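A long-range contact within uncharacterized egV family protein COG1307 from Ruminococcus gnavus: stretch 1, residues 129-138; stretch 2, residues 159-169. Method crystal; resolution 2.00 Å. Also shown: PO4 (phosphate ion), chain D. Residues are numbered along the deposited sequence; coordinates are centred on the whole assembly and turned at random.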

ATOM      1  N   LYS A 129     -20.269  -5.706  16.153  1.00 29.07           N
ATOM      2  CA  LYS A 129     -20.509  -5.294  14.771  1.00 27.05           C
ATOM      3  C   LYS A 129     -19.619  -6.148  13.907  1.00 26.00           C
ATOM      4  O   LYS A 129     -18.585  -6.632  14.373  1.00 25.13           O
ATOM      5  CB  LYS A 129     -20.208  -3.798  14.581  1.00 26.82           C
ATOM      6  CG  LYS A 129     -20.660  -3.233  13.235  1.00 25.71           C
ATOM      7  CD  LYS A 129     -20.430  -1.709  13.078  1.00 24.33           C
ATOM      8  CE  LYS A 129     -21.280  -1.197  11.946  1.00 23.07           C
ATOM      9  NZ  LYS A 129     -20.940   0.135  11.500  1.00 22.09           N
ATOM     10  N   GLN A 130     -20.021  -6.344  12.642  1.00 24.26           N
ATOM     11  CA  GLN A 130     -19.194  -7.066  11.707  1.00 23.15           C
ATOM     12  C   GLN A 130     -18.100  -6.119  11.242  1.00 21.96           C
ATOM     13  O   GLN A 130     -18.306  -5.310  10.351  1.00 20.80           O
ATOM     14  CB  GLN A 130     -20.025  -7.599  10.535  1.00 22.64           C
ATOM     15  CG  GLN A 130     -20.914  -8.833  10.908  1.00 25.23           C
ATOM     16  CD  GLN A 130     -22.024  -9.077   9.877  1.00 26.08           C
ATOM     17  OE1 GLN A 130     -22.704  -8.166   9.471  1.00 29.94           O
ATOM     18  NE2 GLN A 130     -22.174 -10.299   9.450  1.00 27.49           N
ATOM     19  N   ILE A 131     -16.938  -6.242  11.880  1.00 21.83           N
ATOM     20  CA  ILE A 131     -15.750  -5.489  11.554  1.00 21.66           C
ATOM     21  C   ILE A 131     -14.582  -6.467  11.375  1.00 20.75           C
ATOM     22  O   ILE A 131     -14.302  -7.295  12.252  1.00 20.81           O
ATOM     23  CB  ILE A 131     -15.366  -4.534  12.689  1.00 21.82           C
ATOM     24  CG1 ILE A 131     -16.526  -3.591  13.021  1.00 22.02           C
ATOM     25  CG2 ILE A 131     -14.117  -3.712  12.291  1.00 20.59           C
ATOM     26  CD1 ILE A 131     -16.365  -2.868  14.374  1.00 23.01           C
ATOM     27  N   HIS A 132     -13.907  -6.382  10.245  1.00 19.60           N
ATOM     28  CA  HIS A 132     -12.734  -7.206   9.999  1.00 18.96           C
ATOM     29  C   HIS A 132     -11.580  -6.353   9.542  1.00 18.98           C
ATOM     30  O   HIS A 132     -11.713  -5.555   8.601  1.00 19.41           O
ATOM     31  CB  HIS A 132     -12.999  -8.321   8.974  1.00 19.24           C
ATOM     32  CG  HIS A 132     -11.837  -9.245   8.830  1.00 20.78           C
ATOM     33  ND1 HIS A 132     -11.624 -10.294   9.692  1.00 21.86           N
ATOM     34  CD2 HIS A 132     -10.745  -9.193   8.023  1.00 21.81           C
ATOM     35  CE1 HIS A 132     -10.486 -10.895   9.372  1.00 22.56           C
ATOM     36  NE2 HIS A 132      -9.934 -10.242   8.365  1.00 21.79           N
ATOM     37  N   VAL A 133     -10.429  -6.524  10.201  1.00 19.71           N
ATOM     38  CA  VAL A 133      -9.207  -5.821   9.848  1.00 18.83           C
ATOM     39  C   VAL A 133      -8.286  -6.772   8.997  1.00 19.68           C
ATOM     40  O   VAL A 133      -7.881  -7.844   9.487  1.00 20.96           O
ATOM     41  CB  VAL A 133      -8.451  -5.350  11.092  1.00 18.30           C
ATOM     42  CG1 VAL A 133      -7.198  -4.594  10.674  1.00 16.83           C
ATOM     43  CG2 VAL A 133      -9.350  -4.442  11.961  1.00 19.05           C
ATOM     44  N   PHE A 134      -7.985  -6.382   7.756  1.00 18.58           N
ATOM     45  CA  PHE A 134      -7.082  -7.139   6.879  1.00 19.40           C
ATOM     46  C   PHE A 134      -5.657  -6.549   7.026  1.00 19.31           C
ATOM     47  O   PHE A 134      -5.416  -5.370   6.787  1.00 19.23           O
ATOM     48  CB  PHE A 134      -7.505  -7.060   5.410  1.00 19.69           C
ATOM     49  CG  PHE A 134      -8.843  -7.638   5.101  1.00 20.37           C
ATOM     50  CD1 PHE A 134      -9.008  -9.008   4.961  1.00 22.16           C
ATOM     51  CD2 PHE A 134      -9.931  -6.809   4.895  1.00 21.14           C
ATOM     52  CE1 PHE A 134     -10.267  -9.550   4.682  1.00 21.13           C
ATOM     53  CE2 PHE A 134     -11.171  -7.320   4.608  1.00 22.72           C
ATOM     54  CZ  PHE A 134     -11.354  -8.689   4.500  1.00 22.61           C
ATOM     55  N   ASN A 135      -4.727  -7.350   7.502  1.00 20.04           N
ATOM     56  CA  ASN A 135      -3.323  -7.003   7.457  1.00 19.18           C
ATOM     57  C   ASN A 135      -2.928  -7.246   6.009  1.00 19.34           C
ATOM     58  O   ASN A 135      -2.854  -8.381   5.593  1.00 20.26           O
ATOM     59  CB  ASN A 135      -2.559  -7.960   8.385  1.00 19.75           C
ATOM     60  CG  ASN A 135      -1.061  -7.897   8.224  1.00 19.46           C
ATOM     61  OD1 ASN A 135      -0.532  -7.023   7.540  1.00 20.20           O
ATOM     62  ND2 ASN A 135      -0.358  -8.826   8.884  1.00 18.49           N
ATOM     63  N   SER A 136      -2.619  -6.208   5.249  1.00 18.80           N
ATOM     64  CA  SER A 136      -2.271  -6.379   3.843  1.00 17.99           C
ATOM     65  C   SER A 136      -0.997  -7.167   3.611  1.00 18.35           C
ATOM     66  O   SER A 136      -0.869  -7.665   2.573  1.00 17.93           O
ATOM     67  CB  SER A 136      -2.087  -5.040   3.119  1.00 18.49           C
ATOM     68  OG  SER A 136      -0.953  -4.340   3.580  1.00 17.27           O
ATOM     69  N   ARG A 137      -0.076  -7.244   4.576  1.00 18.62           N
ATOM     70  CA  ARG A 137       1.285  -7.740   4.376  1.00 19.19           C
ATOM     71  C   ARG A 137       2.010  -7.008   3.229  1.00 19.63           C
ATOM     72  O   ARG A 137       2.848  -7.588   2.532  1.00 20.14           O
ATOM     73  CB  ARG A 137       1.268  -9.258   4.200  1.00 21.31           C
ATOM     74  CG  ARG A 137       0.766  -9.995   5.527  1.00 24.04           C
ATOM     75  CD  ARG A 137       0.069 -11.342   5.268  1.00 30.75           C
ATOM     76  NE  ARG A 137      -0.512 -11.854   6.512  1.00 34.77           N
ATOM     77  CZ  ARG A 137      -1.784 -11.672   6.966  1.00 38.46           C
ATOM     78  NH1 ARG A 137      -2.757 -11.029   6.279  1.00 33.28           N
ATOM     79  NH2 ARG A 137      -2.119 -12.202   8.167  1.00 42.75           N
ATOM     80  N   SER A 138       1.660  -5.737   3.043  1.00 18.98           N
ATOM     81  CA  SER A 138       2.057  -4.956   1.912  1.00 18.98           C
ATOM     82  C   SER A 138       1.970  -3.467   2.275  1.00 19.37           C
ATOM     83  O   SER A 138       2.008  -3.117   3.454  1.00 18.96           O
ATOM     84  CB  SER A 138       1.195  -5.333   0.671  1.00 20.29           C
ATOM     85  OG  SER A 138       1.599  -4.646  -0.558  1.00 19.98           O
TER
HETATM   86  P   PO4 D 300     -23.947 -11.415   6.446  1.00 67.59           P
HETATM   87  O1  PO4 D 300     -24.171  -9.990   6.995  1.00 68.14           O
HETATM   88  O2  PO4 D 300     -23.024 -11.320   5.266  1.00 66.22           O
HETATM   89  O3  PO4 D 300     -23.265 -12.278   7.468  1.00 69.62           O
HETATM   90  O4  PO4 D 300     -25.231 -12.146   6.085  1.00 68.02           O
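Stretch 2 (159-169) TFEEVVESVEC

Stretch 2 is a helix, running from Phe160 through Cys169 and onward, that packs along the extended strand of stretch 1. The two axes come within 9.7 Å of each other and their N-to-C directions differ by only 6°, so helix and strand run parallel. Two strand residues advance about as far as one helical turn, and the register repeats accordingly: the CA atoms of Gln130 and Phe160 are 7.5 Å apart, those of His132 and Val164 7.3 Å, and those of Phe134 and Glu168 7.3 Å. Along the strand, Gln130, His132 and Phe134 point toward the helix, while Ile131 and Val133 point away.

Thr159 caps the helix. Its OG1 accepts from Glu162 N at 3.1 Å, and Glu162 OE1 in return accepts from Thr159 N at 2.9 Å. The first helical residue, Phe160, is buried with chi1 in the t well, and its ring receives Gln130 CB over one face, 3.6 Å from the ring centroid and almost on the ring normal. Its CZ also reaches Ile131 N at 3.7 Å and His132 CB at 3.8 Å. A phosphate ion, probably from the crystallisation liquor, bridges the two stretches here: Phe160 N donates to its O2 over a very short 2.5 Å, and Gln130 NE2 donates to its O1 at 3.2 Å and, weakly, to its O3 at 3.0 Å.

One turn on, the CA-to-CB bond of Val164 points sideways relative to the strand, yet CG1 lies over a face of the His132 imidazole, 3.7 Å from the ring centroid. Its carbonyl O lies at the edge of the Phe134 ring, 3.8 Å from CE1, while remaining the helical acceptor for Glu168 N at 2.9 Å. Val167 points toward the strand and lays CG1 over a face of the same phenyl ring, 3.4 Å from Phe134 CE1.

Glu168 makes the direct polar contacts with stretch 1. Its CA-to-CB bond points sideways, but with chi1 and chi2 both m the carboxylate comes nearer the strand. There OE2 accepts a nearly linear hydrogen bond from His132 NE2 at 3.0 Å, at the edge of the imidazole and near its plane. A water donates to the same Glu168 OE2 at 2.7 Å and accepts from Asn135 N at 2.8 Å, linking the carboxylate to the strand backbone. The other oxygen, OE1, forms a salt bridge with Arg137 NH1 at 3.5 Å. Together the two stretches bury 469 Å².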

ATOM      1  N   THR A 159     -21.579 -13.254   1.495  1.00 24.60           N
ATOM      2  CA  THR A 159     -21.783 -12.900   2.900  1.00 24.80           C
ATOM      3  C   THR A 159     -20.525 -12.209   3.447  1.00 23.74           C
ATOM      4  O   THR A 159     -19.442 -12.274   2.847  1.00 22.96           O
ATOM      5  CB  THR A 159     -22.034 -14.135   3.751  1.00 24.90           C
ATOM      6  OG1 THR A 159     -20.834 -14.925   3.762  1.00 23.41           O
ATOM      7  CG2 THR A 159     -23.216 -14.967   3.142  1.00 24.93           C
ATOM      8  N   PHE A 160     -20.669 -11.564   4.587  1.00 22.92           N
ATOM      9  CA  PHE A 160     -19.501 -10.973   5.301  1.00 23.57           C
ATOM     10  C   PHE A 160     -18.333 -11.963   5.455  1.00 23.33           C
ATOM     11  O   PHE A 160     -17.199 -11.665   5.049  1.00 23.20           O
ATOM     12  CB  PHE A 160     -19.944 -10.427   6.648  1.00 22.60           C
ATOM     13  CG  PHE A 160     -18.819  -9.805   7.489  1.00 23.29           C
ATOM     14  CD1 PHE A 160     -18.258  -8.592   7.143  1.00 22.65           C
ATOM     15  CD2 PHE A 160     -18.372 -10.428   8.628  1.00 24.81           C
ATOM     16  CE1 PHE A 160     -17.248  -8.029   7.904  1.00 22.98           C
ATOM     17  CE2 PHE A 160     -17.358  -9.881   9.410  1.00 24.86           C
ATOM     18  CZ  PHE A 160     -16.782  -8.663   9.033  1.00 22.59           C
ATOM     19  N   GLU A 161     -18.596 -13.143   6.006  1.00 22.70           N
ATOM     20  CA  GLU A 161     -17.515 -14.115   6.194  1.00 23.67           C
ATOM     21  C   GLU A 161     -16.940 -14.627   4.889  1.00 22.68           C
ATOM     22  O   GLU A 161     -15.761 -14.918   4.859  1.00 21.51           O
ATOM     23  CB  GLU A 161     -17.929 -15.267   7.082  1.00 24.68           C
ATOM     24  CG  GLU A 161     -18.352 -14.775   8.466  1.00 28.85           C
ATOM     25  CD  GLU A 161     -17.163 -14.585   9.385  1.00 35.88           C
ATOM     26  OE1 GLU A 161     -16.224 -15.450   9.439  1.00 36.72           O
ATOM     27  OE2 GLU A 161     -17.174 -13.568  10.099  1.00 41.94           O
ATOM     28  N   GLU A 162     -17.752 -14.741   3.840  1.00 22.08           N
ATOM     29  CA  GLU A 162     -17.233 -15.097   2.516  1.00 22.69           C
ATOM     30  C   GLU A 162     -16.286 -14.031   1.938  1.00 21.71           C
ATOM     31  O   GLU A 162     -15.237 -14.357   1.362  1.00 20.13           O
ATOM     32  CB  GLU A 162     -18.336 -15.414   1.507  1.00 22.83           C
ATOM     33  CG  GLU A 162     -18.994 -16.796   1.711  1.00 24.04           C
ATOM     34  CD  GLU A 162     -20.350 -16.952   1.025  1.00 24.05           C
ATOM     35  OE1 GLU A 162     -20.900 -15.934   0.569  1.00 24.36           O
ATOM     36  OE2 GLU A 162     -20.883 -18.103   0.963  1.00 23.55           O
ATOM     37  N   VAL A 163     -16.639 -12.773   2.114  1.00 21.64           N
ATOM     38  CA  VAL A 163     -15.763 -11.693   1.688  1.00 21.28           C
ATOM     39  C   VAL A 163     -14.441 -11.806   2.469  1.00 21.65           C
ATOM     40  O   VAL A 163     -13.352 -11.720   1.878  1.00 22.50           O
ATOM     41  CB  VAL A 163     -16.390 -10.301   1.913  1.00 21.79           C
ATOM     42  CG1 VAL A 163     -15.349  -9.161   1.587  1.00 19.62           C
ATOM     43  CG2 VAL A 163     -17.726 -10.111   1.125  1.00 18.55           C
ATOM     44  N   VAL A 164     -14.512 -11.995   3.778  1.00 21.81           N
ATOM     45  CA  VAL A 164     -13.276 -12.133   4.609  1.00 21.88           C
ATOM     46  C   VAL A 164     -12.394 -13.284   4.091  1.00 22.38           C
ATOM     47  O   VAL A 164     -11.165 -13.107   3.846  1.00 21.39           O
ATOM     48  CB  VAL A 164     -13.613 -12.313   6.114  1.00 22.14           C
ATOM     49  CG1 VAL A 164     -12.393 -12.715   6.916  1.00 20.68           C
ATOM     50  CG2 VAL A 164     -14.217 -10.993   6.693  1.00 23.19           C
ATOM     51  N   GLU A 165     -13.002 -14.465   3.891  1.00 21.87           N
ATOM     52  CA  GLU A 165     -12.234 -15.583   3.360  1.00 21.59           C
ATOM     53  C   GLU A 165     -11.634 -15.283   1.986  1.00 21.41           C
ATOM     54  O   GLU A 165     -10.444 -15.584   1.759  1.00 20.41           O
ATOM     55  CB  GLU A 165     -13.071 -16.867   3.333  1.00 22.68           C
ATOM     56  CG  GLU A 165     -12.341 -18.078   2.715  1.00 24.57           C
ATOM     57  CD  GLU A 165     -13.138 -19.396   2.787  1.00 28.28           C
ATOM     58  OE1 GLU A 165     -14.369 -19.325   2.809  1.00 30.15           O
ATOM     59  OE2 GLU A 165     -12.534 -20.488   2.756  1.00 29.19           O
ATOM     60  N   SER A 166     -12.427 -14.740   1.054  1.00 22.13           N
ATOM     61  CA  SER A 166     -11.939 -14.502  -0.320  1.00 23.33           C
ATOM     62  C   SER A 166     -10.815 -13.484  -0.346  1.00 22.87           C
ATOM     63  O   SER A 166      -9.845 -13.625  -1.111  1.00 22.38           O
ATOM     64  CB  SER A 166     -13.037 -14.040  -1.288  1.00 24.20           C
ATOM     65  OG  SER A 166     -14.062 -15.011  -1.300  1.00 28.50           O
ATOM     66  N   VAL A 167     -10.934 -12.464   0.499  1.00 22.80           N
ATOM     67  CA  VAL A 167      -9.938 -11.416   0.533  1.00 22.08           C
ATOM     68  C   VAL A 167      -8.661 -11.880   1.215  1.00 22.45           C
ATOM     69  O   VAL A 167      -7.584 -11.548   0.758  1.00 21.87           O
ATOM     70  CB  VAL A 167     -10.492 -10.146   1.184  1.00 22.07           C
ATOM     71  CG1 VAL A 167      -9.372  -9.134   1.416  1.00 21.35           C
ATOM     72  CG2 VAL A 167     -11.644  -9.560   0.287  1.00 20.48           C
ATOM     73  N   GLU A 168      -8.771 -12.628   2.315  1.00 23.14           N
ATOM     74  CA  GLU A 168      -7.590 -13.204   2.931  1.00 24.50           C
ATOM     75  C   GLU A 168      -6.855 -14.118   1.944  1.00 24.65           C
ATOM     76  O   GLU A 168      -5.622 -14.122   1.940  1.00 25.10           O
ATOM     77  CB  GLU A 168      -7.881 -13.900   4.282  1.00 24.51           C
ATOM     78  CG  GLU A 168      -8.316 -12.940   5.406  1.00 28.62           C
ATOM     79  CD  GLU A 168      -7.168 -12.069   6.041  1.00 34.62           C
ATOM     80  OE1 GLU A 168      -5.970 -12.251   5.587  1.00 35.97           O
ATOM     81  OE2 GLU A 168      -7.480 -11.250   7.013  1.00 32.72           O
ATOM     82  N   CYS A 169      -7.589 -14.856   1.106  1.00 24.41           N
ATOM     83  CA  CYS A 169      -6.965 -15.676   0.057  1.00 25.61           C
ATOM     84  C   CYS A 169      -6.222 -14.766  -0.938  1.00 24.72           C
ATOM     85  O   CYS A 169      -5.062 -14.994  -1.267  1.00 24.86           O
ATOM     86  CB  CYS A 169      -8.005 -16.532  -0.693  1.00 25.58           C
ATOM     87  SG  CYS A 169      -7.332 -17.370  -2.196  1.00 31.85           S
TER
HETATM   88  O   HOH W   1      -5.466  -9.892   8.301  1.00 29.32           O